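PDB 5U1T: separin, which cleaves the SCC1 subunit of cohesin as a caspase-like cysteine protease at the onset of anaphase, after being held inactive by securin through most of the cell cycle. Local coordinates for residues Asn72-Ile86 with Tyr127-Ile139. Sequence-based numbering, arbitrary orientation.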
loop_
_atom_site.group_PDB
_atom_site.type_symbol
_atom_site.label_atom_id
_atom_site.label_comp_id
_atom_site.label_asym_id
_atom_site.label_seq_id
_atom_site.Cartn_x
_atom_site.Cartn_y
_atom_site.Cartn_z
ATOM N N ASN A 72 -51.167 -5.602 6.579
ATOM C CA ASN A 72 -52.224 -6.610 6.662
ATOM C C ASN A 72 -53.127 -6.396 7.857
ATOM O O ASN A 72 -54.364 -6.503 7.773
ATOM C CB ASN A 72 -51.633 -8.017 6.762
ATOM C CG ASN A 72 -50.710 -8.350 5.621
ATOM O OD1 ASN A 72 -49.788 -7.589 5.289
ATOM N ND2 ASN A 72 -50.947 -9.499 5.006
ATOM N N SER A 73 -52.500 -6.131 8.994
ATOM C CA SER A 73 -53.244 -6.039 10.224
ATOM C C SER A 73 -54.055 -4.742 10.215
ATOM O O SER A 73 -55.144 -4.686 10.798
ATOM C CB SER A 73 -52.307 -6.126 11.424
ATOM O OG SER A 73 -51.858 -4.841 11.767
ATOM N N THR A 74 -53.546 -3.731 9.509
ATOM C CA THR A 74 -54.234 -2.446 9.325
ATOM C C THR A 74 -55.427 -2.543 8.361
ATOM O O THR A 74 -56.490 -1.967 8.597
ATOM C CB THR A 74 -53.242 -1.377 8.805
ATOM O OG1 THR A 74 -52.277 -1.105 9.821
ATOM C CG2 THR A 74 -53.943 -0.076 8.434
ATOM N N VAL A 75 -55.229 -3.263 7.262
ATOM C CA VAL A 75 -56.275 -3.537 6.294
ATOM C C VAL A 75 -57.444 -4.274 6.956
ATOM O O VAL A 75 -58.616 -4.022 6.655
ATOM C CB VAL A 75 -55.696 -4.352 5.117
ATOM C CG1 VAL A 75 -56.756 -5.157 4.396
ATOM C CG2 VAL A 75 -54.969 -3.420 4.160
ATOM N N LYS A 76 -57.110 -5.168 7.882
ATOM C CA LYS A 76 -58.096 -5.947 8.608
ATOM C C LYS A 76 -59.012 -5.041 9.423
ATOM O O LYS A 76 -60.251 -5.213 9.436
ATOM C CB LYS A 76 -57.397 -6.961 9.516
ATOM C CG LYS A 76 -58.236 -8.176 9.831
ATOM C CD LYS A 76 -57.837 -8.786 11.152
ATOM C CE LYS A 76 -58.976 -9.636 11.691
ATOM N NZ LYS A 76 -58.422 -10.727 12.517
ATOM N N GLN A 77 -58.405 -4.067 10.090
ATOM C CA GLN A 77 -59.173 -3.040 10.787
ATOM C C GLN A 77 -60.027 -2.238 9.819
ATOM O O GLN A 77 -61.199 -1.929 10.087
ATOM C CB GLN A 77 -58.241 -2.109 11.553
ATOM C CG GLN A 77 -57.718 -2.728 12.824
ATOM C CD GLN A 77 -56.555 -1.978 13.390
ATOM O OE1 GLN A 77 -56.088 -2.296 14.482
ATOM N NE2 GLN A 77 -56.056 -0.979 12.655
ATOM N N HIS A 78 -59.424 -1.915 8.685
ATOM C CA HIS A 78 -60.077 -1.086 7.690
ATOM C C HIS A 78 -61.307 -1.814 7.109
ATOM O O HIS A 78 -62.367 -1.205 6.904
ATOM C CB HIS A 78 -59.068 -0.710 6.606
ATOM C CG HIS A 78 -59.446 0.497 5.805
ATOM N ND1 HIS A 78 -58.563 1.138 4.973
ATOM C CD2 HIS A 78 -60.621 1.161 5.704
ATOM C CE1 HIS A 78 -59.168 2.161 4.393
ATOM N NE2 HIS A 78 -60.417 2.191 4.814
ATOM N N LEU A 79 -61.151 -3.118 6.859
ATOM C CA LEU A 79 -62.238 -3.957 6.351
ATOM C C LEU A 79 -63.390 -3.983 7.331
ATOM O O LEU A 79 -64.544 -3.960 6.930
ATOM C CB LEU A 79 -61.762 -5.378 6.092
ATOM C CG LEU A 79 -60.917 -5.599 4.850
ATOM C CD1 LEU A 79 -60.621 -7.076 4.677
ATOM C CD2 LEU A 79 -61.601 -5.023 3.630
ATOM N N MET A 80 -63.063 -4.012 8.617
ATOM C CA MET A 80 -64.078 -3.987 9.647
ATOM C C MET A 80 -64.790 -2.640 9.669
ATOM O O MET A 80 -65.982 -2.572 9.930
ATOM C CB MET A 80 -63.475 -4.297 11.018
ATOM C CG MET A 80 -64.519 -4.673 12.087
ATOM S SD MET A 80 -65.689 -5.979 11.582
ATOM C CE MET A 80 -66.760 -6.124 13.023
ATOM N N ILE A 81 -64.062 -1.569 9.383
ATOM C CA ILE A 81 -64.655 -0.229 9.306
ATOM C C ILE A 81 -65.686 -0.141 8.187
ATOM O O ILE A 81 -66.775 0.419 8.364
ATOM C CB ILE A 81 -63.570 0.839 9.092
ATOM C CG1 ILE A 81 -62.743 0.978 10.373
ATOM C CG2 ILE A 81 -64.192 2.168 8.661
ATOM C CD1 ILE A 81 -61.644 1.959 10.287
ATOM N N ILE A 82 -65.330 -0.710 7.042
ATOM C CA ILE A 82 -66.212 -0.753 5.889
ATOM C C ILE A 82 -67.506 -1.528 6.195
ATOM O O ILE A 82 -68.596 -1.029 5.906
ATOM C CB ILE A 82 -65.476 -1.365 4.661
ATOM C CG1 ILE A 82 -64.338 -0.435 4.224
ATOM C CG2 ILE A 82 -66.435 -1.633 3.496
ATOM C CD1 ILE A 82 -63.390 -1.037 3.201
ATOM N N VAL A 83 -67.413 -2.721 6.794
ATOM C CA VAL A 83 -68.633 -3.501 7.054
ATOM C C VAL A 83 -69.507 -2.822 8.116
ATOM O O VAL A 83 -70.743 -2.833 7.997
ATOM C CB VAL A 83 -68.334 -4.972 7.486
ATOM C CG1 VAL A 83 -67.635 -5.730 6.375
ATOM C CG2 VAL A 83 -67.484 -5.002 8.715
ATOM N N LYS A 84 -68.874 -2.209 9.122
ATOM C CA LYS A 84 -69.606 -1.476 10.147
ATOM C C LYS A 84 -70.367 -0.309 9.535
ATOM O O LYS A 84 -71.456 0.024 9.985
ATOM C CB LYS A 84 -68.679 -0.979 11.248
ATOM C CG LYS A 84 -68.100 -2.108 12.055
ATOM C CD LYS A 84 -67.903 -1.761 13.516
ATOM C CE LYS A 84 -66.902 -2.721 14.155
ATOM N NZ LYS A 84 -66.960 -2.718 15.660
ATOM N N LEU A 85 -69.794 0.299 8.504
ATOM C CA LEU A 85 -70.482 1.320 7.726
ATOM C C LEU A 85 -71.659 0.729 6.972
ATOM O O LEU A 85 -72.728 1.326 6.918
ATOM C CB LEU A 85 -69.519 1.986 6.737
ATOM C CG LEU A 85 -68.490 2.916 7.373
ATOM C CD1 LEU A 85 -67.416 3.315 6.381
ATOM C CD2 LEU A 85 -69.179 4.124 7.947
ATOM N N ILE A 86 -71.445 -0.429 6.362
ATOM C CA ILE A 86 -72.499 -1.104 5.615
ATOM C C ILE A 86 -73.682 -1.448 6.521
ATOM O O ILE A 86 -74.821 -1.152 6.178
ATOM C CB ILE A 86 -71.976 -2.383 4.921
ATOM C CG1 ILE A 86 -70.945 -2.005 3.858
ATOM C CG2 ILE A 86 -73.112 -3.172 4.294
ATOM C CD1 ILE A 86 -70.296 -3.180 3.161
ATOM N N TYR A 127 -54.362 -11.030 -0.176
ATOM C CA TYR A 127 -54.864 -11.492 1.109
ATOM C C TYR A 127 -56.164 -10.785 1.532
ATOM O O TYR A 127 -56.680 -11.045 2.605
ATOM C CB TYR A 127 -53.774 -11.309 2.180
ATOM C CG TYR A 127 -53.351 -9.878 2.458
ATOM C CD1 TYR A 127 -54.001 -9.121 3.432
ATOM C CD2 TYR A 127 -52.295 -9.279 1.761
ATOM C CE1 TYR A 127 -53.615 -7.811 3.705
ATOM C CE2 TYR A 127 -51.889 -7.960 2.036
ATOM C CZ TYR A 127 -52.551 -7.238 3.013
ATOM O OH TYR A 127 -52.190 -5.941 3.302
ATOM N N TYR A 128 -56.681 -9.883 0.704
ATOM C CA TYR A 128 -57.961 -9.231 1.006
ATOM C C TYR A 128 -58.842 -8.978 -0.233
ATOM O O TYR A 128 -60.048 -8.739 -0.098
ATOM C CB TYR A 128 -57.732 -7.893 1.739
ATOM C CG TYR A 128 -57.149 -6.772 0.876
ATOM C CD1 TYR A 128 -57.952 -6.047 -0.008
ATOM C CD2 TYR A 128 -55.797 -6.442 0.946
ATOM C CE1 TYR A 128 -57.419 -5.035 -0.804
ATOM C CE2 TYR A 128 -55.263 -5.421 0.170
ATOM C CZ TYR A 128 -56.075 -4.717 -0.708
ATOM O OH TYR A 128 -55.555 -3.697 -1.491
ATOM N N LEU A 129 -58.231 -9.012 -1.418
ATOM C CA LEU A 129 -58.874 -8.552 -2.650
ATOM C C LEU A 129 -60.224 -9.240 -2.885
ATOM O O LEU A 129 -61.229 -8.585 -3.153
ATOM C CB LEU A 129 -57.950 -8.774 -3.857
ATOM C CG LEU A 129 -58.540 -8.278 -5.186
ATOM C CD1 LEU A 129 -58.763 -6.768 -5.162
ATOM C CD2 LEU A 129 -57.677 -8.676 -6.365
ATOM N N SER A 130 -60.197 -10.564 -2.799
ATOM C CA SER A 130 -61.378 -11.407 -2.735
ATOM C C SER A 130 -62.473 -10.820 -1.858
ATOM O O SER A 130 -63.587 -10.603 -2.324
ATOM C CB SER A 130 -60.979 -12.791 -2.220
ATOM O OG SER A 130 -62.072 -13.482 -1.627
ATOM N N ASN A 131 -62.165 -10.547 -0.597
ATOM C CA ASN A 131 -63.197 -10.059 0.298
ATOM C C ASN A 131 -63.581 -8.610 0.009
ATOM O O ASN A 131 -64.720 -8.209 0.273
ATOM C CB ASN A 131 -62.763 -10.221 1.750
ATOM C CG ASN A 131 -62.474 -11.669 2.104
ATOM O OD1 ASN A 131 -63.281 -12.578 1.833
ATOM N ND2 ASN A 131 -61.301 -11.902 2.678
ATOM N N LEU A 132 -62.654 -7.828 -0.542
ATOM C CA LEU A 132 -62.960 -6.445 -0.893
ATOM C C LEU A 132 -64.044 -6.407 -1.976
ATOM O O LEU A 132 -65.016 -5.675 -1.876
ATOM C CB LEU A 132 -61.694 -5.706 -1.360
ATOM C CG LEU A 132 -61.814 -4.180 -1.505
ATOM C CD1 LEU A 132 -62.106 -3.496 -0.162
ATOM C CD2 LEU A 132 -60.580 -3.572 -2.173
ATOM N N LYS A 133 -63.868 -7.232 -2.999
ATOM C CA LYS A 133 -64.793 -7.306 -4.106
ATOM C C LYS A 133 -66.204 -7.752 -3.663
ATOM O O LYS A 133 -67.225 -7.254 -4.173
ATOM C CB LYS A 133 -64.228 -8.248 -5.170
ATOM C CG LYS A 133 -62.952 -7.737 -5.815
ATOM C CD LYS A 133 -62.587 -8.496 -7.083
ATOM C CE LYS A 133 -61.303 -7.956 -7.716
ATOM N NZ LYS A 133 -61.114 -8.497 -9.088
ATOM N N ILE A 134 -66.257 -8.678 -2.706
ATOM C CA ILE A 134 -67.523 -9.135 -2.153
ATOM C C ILE A 134 -68.209 -7.976 -1.421
ATOM O O ILE A 134 -69.439 -7.821 -1.501
ATOM C CB ILE A 134 -67.334 -10.370 -1.193
ATOM C CG1 ILE A 134 -66.825 -11.588 -1.965
ATOM C CG2 ILE A 134 -68.638 -10.742 -0.515
ATOM C CD1 ILE A 134 -66.556 -12.775 -1.107
ATOM N N LEU A 135 -67.429 -7.155 -0.724
ATOM C CA LEU A 135 -67.995 -5.987 -0.051
ATOM C C LEU A 135 -68.509 -4.975 -1.086
ATOM O O LEU A 135 -69.570 -4.376 -0.911
ATOM C CB LEU A 135 -66.971 -5.345 0.882
ATOM C CG LEU A 135 -66.450 -6.255 2.009
ATOM C CD1 LEU A 135 -65.186 -5.694 2.705
ATOM C CD2 LEU A 135 -67.542 -6.483 3.011
ATOM N N ALA A 136 -67.760 -4.810 -2.169
ATOM C CA ALA A 136 -68.162 -3.915 -3.230
ATOM C C ALA A 136 -69.439 -4.421 -3.891
ATOM O O ALA A 136 -70.324 -3.627 -4.242
ATOM C CB ALA A 136 -67.047 -3.760 -4.252
ATOM N N LEU A 137 -69.550 -5.732 -4.063
ATOM C CA LEU A 137 -70.775 -6.296 -4.634
ATOM C C LEU A 137 -71.951 -6.116 -3.677
ATOM O O LEU A 137 -73.064 -5.829 -4.110
ATOM C CB LEU A 137 -70.598 -7.771 -4.979
ATOM C CG LEU A 137 -69.709 -8.043 -6.192
ATOM C CD1 LEU A 137 -69.613 -9.522 -6.472
ATOM C CD2 LEU A 137 -70.192 -7.304 -7.414
ATOM N N GLN A 138 -71.696 -6.275 -2.382
ATOM C CA GLN A 138 -72.709 -6.041 -1.356
ATOM C C GLN A 138 -73.245 -4.625 -1.472
ATOM O O GLN A 138 -74.461 -4.416 -1.471
ATOM C CB GLN A 138 -72.130 -6.287 0.048
ATOM C CG GLN A 138 -73.071 -6.022 1.232
ATOM C CD GLN A 138 -74.284 -6.951 1.270
ATOM O OE1 GLN A 138 -74.300 -8.011 0.638
ATOM N NE2 GLN A 138 -75.314 -6.544 2.013
ATOM N N ILE A 139 -72.340 -3.658 -1.595
ATOM C CA ILE A 139 -72.711 -2.254 -1.707
ATOM C C ILE A 139 -73.535 -2.010 -2.973
ATOM O O ILE A 139 -74.598 -1.387 -2.898
ATOM C CB ILE A 139 -71.457 -1.341 -1.684
ATOM C CG1 ILE A 139 -70.741 -1.483 -0.340
ATOM C CG2 ILE A 139 -71.835 0.108 -1.903
ATOM C CD1 ILE A 139 -69.474 -0.688 -0.220
#
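Leu135 enters as a knob into the hole formed by Leu79, Ile82, Val83 and Ile86, joining two nearly parallel helices of separase's helical domain, away from the predicted catalytic cysteine; the axes of 72-86 and 129-139 lie 11.3 Å apart at 14°. The two Leu135 methyls diverge: CD1 meets Leu79 CD2 at 3.8 Å, whereas CD2 turns to Val83 CG1. Apolar contacts carry the packing to both sides. Leu79 CD2 also reaches Leu132 CD1 at 4.1 Å, and Ile86 CD1 runs against Ile139 CG1 at 3.9 Å. Val75 CG1 meets Tyr128 at CD2, 3.8 Å away, while the Tyr128 OH is hydrogen-bonded with Thr105. Val83 and Leu79 additionally touch apolar side chains of another protein's chain. At the N-terminal end the contact becomes an amide-aromatic stack: the Asn72 amide lies over one face of the Tyr127 ring, planes 8° apart, its OD1 being hydrogen-bonded to Arg466. A serine in place of Tyr127 would probably strip the Asn72 amide of its stacking surface, leaving it held mainly by Arg466. A chi1 of 63° sets Tyr127 CG between the backbone N and the carbonyl carbon, turning the ring face to Asn72, whose ND2 lies 3.2 Å above the ring plane, over its centre.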